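Local structure of probable enoyl-CoA hydratase/isomerase (Mycobacterium abscessus, 3SWX) at residues 63-69 with 109-115; 127-131 with 191-197; 9-13 with 23-27. The protein probably acts on acyl-CoA thioesters as an enoyl-CoA hydratase or isomerase of the crotonase superfamily. Residues are numbered along the deposited sequence.

Interaction 1 (63-69 with 109-115); sequences GPLFTAG and VHGKVLT
The loop 63-69, which follows strand 56-61, runs in the same direction as 109-115, where the end of strand 105-109 passes through a bend into the short strand 112-114. The backbones are bridged once, at Thr67 and Val113 (CA-CA 5.6 Å); Leu65 lies closer, 4.4 Å CA to CA from Gly111. Phe66 N donates to His110 O at 3.1 Å, and Leu114 N makes a weak bond to Thr67 O at 3.3 Å. Gly111 turns at positive phi (61/-152), where a CB would clash with Pro64 O and Leu65 CB; Gly69 (100/-146) leaves room for Thr115 OG1, 3.2 Å from its CA. Thr67 OG1 accepts from Gly69 N at 2.9 Å, an ST turn, and also bonds to Asn31. In crotonase-fold enzymes the oxyanion-hole NH groups typically come from just after the first segment and from the start of the helix after the second, here probably just beyond Gly69 and at the beginning of helix 116-123. His110, chi1 p, rises so that NE2 donates to Gly63 O at 2.7 Å while Leu65 CA sits over one ring face, a CH-pi contact 3.8 Å from the centroid. Phe66, chi1 t, takes Val109 CG1 over its ring (4.0 Å to the centroid), with its CB 4.1 Å from Val113 CG2. Leu114, m/t, reaches Ala68 O with CD1 at 3.5 Å.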
loop_
_atom_site.group_PDB
_atom_site.type_symbol
_atom_site.label_atom_id
_atom_site.label_comp_id
_atom_site.label_asym_id
_atom_site.label_seq_id
_atom_site.Cartn_x
_atom_site.Cartn_y
_atom_site.Cartn_z
ATOM N N GLY B 63 -11.930 -25.650 16.882
ATOM C CA GLY B 63 -12.992 -25.144 17.734
ATOM C C GLY B 63 -13.674 -23.861 17.261
ATOM O O GLY B 63 -13.625 -23.512 16.073
ATOM N N PRO B 64 -14.314 -23.143 18.192
ATOM C CA PRO B 64 -15.209 -22.046 17.797
ATOM C C PRO B 64 -14.553 -20.832 17.103
ATOM O O PRO B 64 -15.214 -20.185 16.286
ATOM C CB PRO B 64 -15.884 -21.623 19.110
ATOM C CG PRO B 64 -15.344 -22.502 20.177
ATOM C CD PRO B 64 -14.493 -23.551 19.594
ATOM N N LEU B 65 -13.292 -20.533 17.400
ATOM C CA LEU B 65 -12.647 -19.377 16.795
ATOM C C LEU B 65 -11.135 -19.541 16.634
ATOM O O LEU B 65 -10.527 -20.454 17.196
ATOM C CB LEU B 65 -12.984 -18.129 17.599
ATOM C CG LEU B 65 -12.598 -18.164 19.075
ATOM C CD1 LEU B 65 -11.164 -17.687 19.275
ATOM C CD2 LEU B 65 -13.574 -17.295 19.885
ATOM N N PHE B 66 -10.536 -18.654 15.844
ATOM C CA PHE B 66 -9.138 -18.789 15.474
ATOM C C PHE B 66 -8.222 -18.631 16.692
ATOM O O PHE B 66 -7.442 -19.539 16.994
ATOM C CB PHE B 66 -8.792 -17.798 14.355
ATOM C CG PHE B 66 -7.356 -17.823 13.947
ATOM C CD1 PHE B 66 -6.791 -18.975 13.442
ATOM C CD2 PHE B 66 -6.564 -16.683 14.061
ATOM C CE1 PHE B 66 -5.440 -19.003 13.062
ATOM C CE2 PHE B 66 -5.235 -16.692 13.672
ATOM C CZ PHE B 66 -4.663 -17.849 13.186
ATOM N N THR B 67 -8.309 -17.489 17.375
ATOM C CA THR B 67 -7.580 -17.284 18.627
ATOM C C THR B 67 -8.120 -16.104 19.419
ATOM O O THR B 67 -8.472 -15.071 18.861
ATOM C CB THR B 67 -6.039 -17.085 18.452
ATOM O OG1 THR B 67 -5.438 -16.873 19.739
ATOM C CG2 THR B 67 -5.715 -15.895 17.538
ATOM N N ALA B 68 -8.182 -16.276 20.729
ATOM C CA ALA B 68 -8.568 -15.194 21.634
ATOM C C ALA B 68 -7.363 -14.301 21.997
ATOM O O ALA B 68 -7.510 -13.355 22.762
ATOM C CB ALA B 68 -9.197 -15.777 22.880
ATOM N N GLY B 69 -6.179 -14.579 21.437
ATOM C CA GLY B 69 -5.002 -13.747 21.694
ATOM C C GLY B 69 -4.061 -14.334 22.731
ATOM O O GLY B 69 -3.921 -15.556 22.827
ATOM N N VAL B 109 -8.975 -18.219 8.837
ATOM C CA VAL B 109 -9.580 -17.689 10.051
ATOM C C VAL B 109 -11.110 -17.799 10.040
ATOM O O VAL B 109 -11.749 -17.801 8.995
ATOM C CB VAL B 109 -9.153 -16.192 10.358
ATOM C CG1 VAL B 109 -7.609 -16.041 10.424
ATOM C CG2 VAL B 109 -9.767 -15.183 9.362
ATOM N N HIS B 110 -11.672 -17.883 11.240
ATOM C CA HIS B 110 -13.112 -17.911 11.462
ATOM C C HIS B 110 -13.370 -17.440 12.890
ATOM O O HIS B 110 -12.487 -17.513 13.730
ATOM C CB HIS B 110 -13.639 -19.332 11.298
ATOM C CG HIS B 110 -13.287 -20.244 12.437
ATOM N ND1 HIS B 110 -11.992 -20.642 12.702
ATOM C CD2 HIS B 110 -14.062 -20.827 13.385
ATOM C CE1 HIS B 110 -11.987 -21.431 13.760
ATOM N NE2 HIS B 110 -13.231 -21.565 14.189
ATOM N N GLY B 111 -14.584 -16.970 13.159
ATOM C CA GLY B 111 -14.940 -16.443 14.486
ATOM C C GLY B 111 -14.091 -15.238 14.859
ATOM O O GLY B 111 -13.610 -14.514 13.986
ATOM N N LYS B 112 -13.883 -15.031 16.152
ATOM C CA LYS B 112 -13.032 -13.922 16.616
ATOM C C LYS B 112 -11.553 -14.115 16.335
ATOM O O LYS B 112 -10.951 -15.182 16.620
ATOM C CB LYS B 112 -13.230 -13.669 18.106
ATOM C CG LYS B 112 -14.633 -13.173 18.404
ATOM C CD LYS B 112 -14.789 -12.770 19.864
ATOM C CE LYS B 112 -16.168 -12.188 20.134
ATOM N NZ LYS B 112 -16.163 -11.552 21.476
ATOM N N VAL B 113 -10.970 -13.072 15.769
ATOM C CA VAL B 113 -9.560 -12.997 15.533
ATOM C C VAL B 113 -9.108 -11.774 16.348
ATOM O O VAL B 113 -9.288 -10.607 15.913
ATOM C CB VAL B 113 -9.266 -12.830 14.027
ATOM C CG1 VAL B 113 -7.755 -12.729 13.775
ATOM C CG2 VAL B 113 -9.867 -13.997 13.223
ATOM N N LEU B 114 -8.577 -12.016 17.549
ATOM C CA LEU B 114 -8.187 -10.915 18.410
ATOM C C LEU B 114 -6.686 -10.738 18.440
ATOM O O LEU B 114 -5.954 -11.711 18.363
ATOM C CB LEU B 114 -8.682 -11.127 19.842
ATOM C CG LEU B 114 -10.161 -11.489 20.020
ATOM C CD1 LEU B 114 -10.454 -11.839 21.502
ATOM C CD2 LEU B 114 -11.031 -10.369 19.512
ATOM N N THR B 115 -6.268 -9.479 18.596
ATOM C CA THR B 115 -4.907 -9.099 18.927
ATOM C C THR B 115 -3.854 -9.852 18.085
ATOM O O THR B 115 -3.708 -9.603 16.882
ATOM C CB THR B 115 -4.667 -9.247 20.475
ATOM O OG1 THR B 115 -4.864 -10.606 20.872
ATOM C CG2 THR B 115 -5.624 -8.360 21.276
#

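Interaction 2 (127-131 with 191-197); sequences VIADE and GEHVDTA
Ile128 lies against the first turn of helix 193-205: its CG2 is 3.9 Å from His193 O and 4.1 Å from Thr196 CB, and its CG1 is 4.1 Å from Ala197 CB. With both chi angles near -60° (m, m), this side chain fills the space between the strand and the helix. Strand 127-130 is extended (phi/psi of Ile128 -118/131), and Ile128 and Asp130 point their CB atoms toward the helix while those of Val127 and Ala129 point away. The axes of strand 127-130 and helix 193-197 approach to 7.8 Å and run nearly antiparallel, at 150°; the closest CA pair is Asp130 with His193, 5.1 Å. Two residues on from Ile128, on the same face of the strand, Asp130 (chi1 89°) receives Gly191 N on OD2 at 2.9 Å, a hydrogen bond to the turn that leads into the helix, while its OD1 bonds to Thr132. Gly191 makes this turn at positive phi (82/-4). His193 (chi1 p) lays its ring beside Asp130, where His193 ND1 lies 3.7 Å from Asp130 CB, and meets the ring of His110. Thr196 N and Thr196 OG1 both donate to Glu192 O at 2.9 Å, and Ala197 N donates to His193 O at 3.0 Å. Helix 193-205 packs on one face of the core sheet of the crotonase fold: strand 126-130 lies between strands 105-109 and 186-188, and the helix also covers Ala108 and reaches Val58 of strand 56-61.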
loop_
_atom_site.group_PDB
_atom_site.type_symbol
_atom_site.label_atom_id
_atom_site.label_comp_id
_atom_site.label_asym_id
_atom_site.label_seq_id
_atom_site.Cartn_x
_atom_site.Cartn_y
_atom_site.Cartn_z
ATOM N N VAL B 127 -4.434 -14.997 3.261
ATOM C CA VAL B 127 -5.369 -15.117 4.374
ATOM C C VAL B 127 -6.748 -15.391 3.804
ATOM O O VAL B 127 -7.232 -14.652 2.928
ATOM C CB VAL B 127 -5.397 -13.850 5.278
ATOM C CG1 VAL B 127 -6.451 -13.976 6.405
ATOM C CG2 VAL B 127 -4.013 -13.566 5.878
ATOM N N ILE B 128 -7.367 -16.458 4.300
ATOM C CA ILE B 128 -8.712 -16.827 3.912
ATOM C C ILE B 128 -9.585 -16.769 5.151
ATOM O O ILE B 128 -9.224 -17.351 6.189
ATOM C CB ILE B 128 -8.771 -18.261 3.366
ATOM C CG1 ILE B 128 -7.755 -18.456 2.238
ATOM C CG2 ILE B 128 -10.215 -18.600 2.937
ATOM C CD1 ILE B 128 -8.001 -17.586 0.994
ATOM N N ALA B 129 -10.737 -16.102 5.022
ATOM C CA ALA B 129 -11.726 -16.024 6.092
ATOM C C ALA B 129 -13.044 -16.716 5.721
ATOM O O ALA B 129 -13.479 -16.654 4.562
ATOM C CB ALA B 129 -11.980 -14.549 6.444
ATOM N N ASP B 130 -13.691 -17.389 6.681
ATOM C CA ASP B 130 -15.080 -17.753 6.473
ATOM C C ASP B 130 -15.941 -16.535 6.834
ATOM O O ASP B 130 -15.456 -15.585 7.456
ATOM C CB ASP B 130 -15.493 -19.099 7.154
ATOM C CG ASP B 130 -15.994 -18.950 8.589
ATOM O OD1 ASP B 130 -15.828 -17.881 9.219
ATOM O OD2 ASP B 130 -16.563 -19.945 9.091
ATOM N N GLU B 131 -17.212 -16.566 6.433
ATOM C CA GLU B 131 -18.105 -15.408 6.601
ATOM C C GLU B 131 -18.333 -14.951 8.054
ATOM O O GLU B 131 -18.786 -13.822 8.287
ATOM C CB GLU B 131 -19.438 -15.643 5.869
ATOM C CG GLU B 131 -20.149 -16.938 6.230
ATOM C CD GLU B 131 -21.342 -17.248 5.316
ATOM O OE1 GLU B 131 -21.965 -16.284 4.801
ATOM O OE2 GLU B 131 -21.648 -18.458 5.132
ATOM N N GLY B 191 -17.270 -22.389 7.697
ATOM C CA GLY B 191 -16.547 -23.668 7.808
ATOM C C GLY B 191 -15.647 -24.076 6.645
ATOM O O GLY B 191 -14.957 -25.078 6.755
ATOM N N GLU B 192 -15.610 -23.300 5.555
ATOM C CA GLU B 192 -14.838 -23.674 4.347
ATOM C C GLU B 192 -13.453 -23.052 4.247
ATOM O O GLU B 192 -12.766 -23.233 3.242
ATOM C CB GLU B 192 -15.552 -23.211 3.093
ATOM C CG GLU B 192 -16.991 -23.419 3.084
ATOM C CD GLU B 192 -17.363 -24.505 2.212
ATOM O OE1 GLU B 192 -18.066 -24.191 1.220
ATOM O OE2 GLU B 192 -16.926 -25.652 2.512
ATOM N N HIS B 193 -13.090 -22.263 5.243
ATOM C CA HIS B 193 -11.835 -21.509 5.232
ATOM C C HIS B 193 -10.602 -22.408 5.167
ATOM O O HIS B 193 -9.684 -22.128 4.416
ATOM C CB HIS B 193 -11.750 -20.575 6.445
ATOM C CG HIS B 193 -12.025 -21.241 7.757
ATOM N ND1 HIS B 193 -13.232 -21.840 8.052
ATOM C CD2 HIS B 193 -11.254 -21.387 8.859
ATOM C CE1 HIS B 193 -13.189 -22.331 9.279
ATOM N NE2 HIS B 193 -11.993 -22.080 9.785
ATOM N N VAL B 194 -10.593 -23.494 5.937
ATOM C CA VAL B 194 -9.435 -24.408 5.945
ATOM C C VAL B 194 -9.310 -25.144 4.598
ATOM O O VAL B 194 -8.253 -25.133 3.986
ATOM C CB VAL B 194 -9.485 -25.437 7.086
ATOM C CG1 VAL B 194 -8.120 -26.141 7.202
ATOM C CG2 VAL B 194 -9.884 -24.781 8.424
ATOM N N ASP B 195 -10.394 -25.728 4.104
ATOM C CA ASP B 195 -10.341 -26.386 2.780
ATOM C C ASP B 195 -10.009 -25.432 1.624
ATOM O O ASP B 195 -9.340 -25.843 0.688
ATOM C CB ASP B 195 -11.640 -27.126 2.462
ATOM C CG ASP B 195 -11.878 -28.316 3.389
ATOM O OD1 ASP B 195 -10.902 -28.892 3.924
ATOM O OD2 ASP B 195 -13.046 -28.653 3.584
ATOM N N THR B 196 -10.464 -24.178 1.683
ATOM C CA THR B 196 -10.134 -23.225 0.632
ATOM C C THR B 196 -8.647 -22.916 0.702
ATOM O O THR B 196 -7.973 -22.902 -0.338
ATOM C CB THR B 196 -11.000 -21.941 0.695
ATOM O OG1 THR B 196 -12.377 -22.303 0.556
ATOM C CG2 THR B 196 -10.636 -20.942 -0.422
ATOM N N ALA B 197 -8.125 -22.735 1.915
ATOM C CA ALA B 197 -6.701 -22.451 2.085
ATOM C C ALA B 197 -5.806 -23.620 1.616
ATOM O O ALA B 197 -4.781 -23.390 0.988
ATOM C CB ALA B 197 -6.389 -22.075 3.548
#

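Interaction 3 (9-13 with 23-27); sequences ETLRI and GLNRP
A beta hairpin of strands 11-16 and 19-24 forms one margin of the six-stranded crotonase core sheet, and this contact lies at its open end, where 9-13 leads in and 23-27 leads out. Backbone hydrogen bonds set the antiparallel register. Arg12 and Gly23 are a hydrogen-bonded pair, CA-CA 4.7 Å: Arg12 N donates to Gly23 O at 2.8 Å and Gly23 N to Arg12 O at 2.7 Å. Leu11 and Leu24 make the neighbouring non-hydrogen-bonded pair (CA-CA 4.9 Å), where Leu11 CA brings a CA-H...O contact to Gly23 O at 3.2 Å. Asn25 N donates to Thr10 O at 2.8 Å, a single bond just beyond the last bridged pair; there the backbone leaves the extended form, Thr10 at -111/1 and Asn25 at -133/57. Apolar contact holds one face: Leu11 and Leu24, both m/t, meet CD2 to CD2 at 4.0 Å, and Leu11 continues onto Met37 of helix 35-50. The other face carries Arg12, whose extended side chain leads away to a salt bridge with Glu62, while Gly23 adds no side chain there. Asn25 CB packs 3.8 Å from Arg12 N. Thr10 OG1 hydrogen-bonds to Glu40, and Arg26 NH1 to Ala32 O. The aliphatic part of Arg26, chi1 m, lies along Thr10, with CG 3.8 Å from Thr10 CB.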
loop_
_atom_site.group_PDB
_atom_site.type_symbol
_atom_site.label_atom_id
_atom_site.label_comp_id
_atom_site.label_asym_id
_atom_site.label_seq_id
_atom_site.Cartn_x
_atom_site.Cartn_y
_atom_site.Cartn_z
ATOM N N GLU B 9 1.508 -31.053 22.116
ATOM C CA GLU B 9 0.364 -31.032 23.029
ATOM C C GLU B 9 -0.727 -30.057 22.591
ATOM O O GLU B 9 -1.901 -30.333 22.808
ATOM C CB GLU B 9 0.817 -30.647 24.448
ATOM N N THR B 10 -0.340 -28.903 22.025
ATOM C CA THR B 10 -1.282 -27.813 21.704
ATOM C C THR B 10 -1.526 -27.563 20.200
ATOM O O THR B 10 -2.274 -26.657 19.841
ATOM C CB THR B 10 -0.802 -26.489 22.341
ATOM O OG1 THR B 10 0.419 -26.045 21.710
ATOM C CG2 THR B 10 -0.556 -26.697 23.854
ATOM N N LEU B 11 -0.904 -28.351 19.329
ATOM C CA LEU B 11 -1.149 -28.253 17.886
ATOM C C LEU B 11 -1.585 -29.587 17.294
ATOM O O LEU B 11 -1.075 -30.631 17.684
ATOM C CB LEU B 11 0.115 -27.826 17.145
ATOM C CG LEU B 11 0.834 -26.617 17.700
ATOM C CD1 LEU B 11 2.190 -26.472 17.001
ATOM C CD2 LEU B 11 -0.062 -25.424 17.495
ATOM N N ARG B 12 -2.503 -29.519 16.337
ATOM C CA ARG B 12 -2.886 -30.653 15.557
ATOM C C ARG B 12 -2.209 -30.533 14.193
ATOM O O ARG B 12 -2.498 -29.602 13.422
ATOM C CB ARG B 12 -4.405 -30.691 15.385
ATOM C CG ARG B 12 -4.881 -31.883 14.582
ATOM C CD ARG B 12 -6.296 -31.675 14.105
ATOM N NE ARG B 12 -6.808 -32.865 13.440
ATOM C CZ ARG B 12 -8.027 -32.980 12.929
ATOM N NH1 ARG B 12 -8.892 -31.977 12.998
ATOM N NH2 ARG B 12 -8.390 -34.104 12.333
ATOM N N ILE B 13 -1.318 -31.467 13.893
ATOM C CA ILE B 13 -0.559 -31.416 12.671
ATOM C C ILE B 13 -0.896 -32.572 11.734
ATOM O O ILE B 13 -0.974 -33.725 12.157
ATOM C CB ILE B 13 0.961 -31.373 12.987
ATOM C CG1 ILE B 13 1.296 -30.000 13.608
ATOM C CG2 ILE B 13 1.786 -31.647 11.721
ATOM C CD1 ILE B 13 2.691 -29.511 13.376
ATOM N N GLY B 23 -2.997 -26.985 13.051
ATOM C CA GLY B 23 -4.185 -26.499 13.735
ATOM C C GLY B 23 -3.866 -26.088 15.163
ATOM O O GLY B 23 -3.336 -26.890 15.935
ATOM N N LEU B 24 -4.134 -24.829 15.504
ATOM C CA LEU B 24 -4.078 -24.422 16.898
ATOM C C LEU B 24 -5.088 -25.293 17.622
ATOM O O LEU B 24 -6.246 -25.412 17.201
ATOM C CB LEU B 24 -4.399 -22.937 17.085
ATOM C CG LEU B 24 -3.584 -21.904 16.275
ATOM C CD1 LEU B 24 -4.074 -20.491 16.609
ATOM C CD2 LEU B 24 -2.055 -22.051 16.504
ATOM N N ASN B 25 -4.668 -25.926 18.701
ATOM C CA ASN B 25 -5.527 -26.941 19.309
ATOM C C ASN B 25 -5.658 -26.810 20.828
ATOM O O ASN B 25 -5.368 -27.751 21.556
ATOM C CB ASN B 25 -5.047 -28.353 18.888
ATOM C CG ASN B 25 -6.065 -29.434 19.227
ATOM O OD1 ASN B 25 -7.257 -29.152 19.326
ATOM N ND2 ASN B 25 -5.603 -30.657 19.426
ATOM N N ARG B 26 -6.117 -25.648 21.302
ATOM C CA ARG B 26 -6.528 -25.477 22.713
ATOM C C ARG B 26 -7.960 -24.954 22.735
ATOM O O ARG B 26 -8.249 -23.889 23.305
ATOM C CB ARG B 26 -5.593 -24.526 23.465
ATOM C CG ARG B 26 -4.115 -24.928 23.397
ATOM C CD ARG B 26 -3.232 -23.990 24.205
ATOM N NE ARG B 26 -3.551 -24.064 25.632
ATOM C CZ ARG B 26 -3.822 -23.030 26.434
ATOM N NH1 ARG B 26 -3.814 -21.773 25.990
ATOM N NH2 ARG B 26 -4.104 -23.262 27.714
ATOM N N PRO B 27 -8.873 -25.708 22.106
ATOM C CA PRO B 27 -10.214 -25.196 21.838
ATOM C C PRO B 27 -11.000 -24.816 23.103
ATOM O O PRO B 27 -11.706 -23.828 23.079
ATOM C CB PRO B 27 -10.882 -26.353 21.077
ATOM C CG PRO B 27 -10.098 -27.573 21.479
ATOM C CD PRO B 27 -8.698 -27.072 21.582
#

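From the N terminus, interaction 3 closes first, shutting the hairpin loop of nine intervening residues at the sheet's margin. Interaction 1 then closes a longer loop of 39 residues, bringing the segment after strand 56-61 onto the end of strand 105-109 and the short strand 112-114, and interaction 2 closes the longest, 59 residues, laying helix 193-205 on strand 126-130. The three follow in series; none nests or crosses. They adjoin nonetheless: Phe66 O touches Leu24 CD1 at 3.5 Å between interactions 1 and 3, while Val109 N and Ile128 O, 2.8 Å apart, probably bond as sheet neighbours between interactions 1 and 2. Interactions 2 and 3 reach the same sheet without touching.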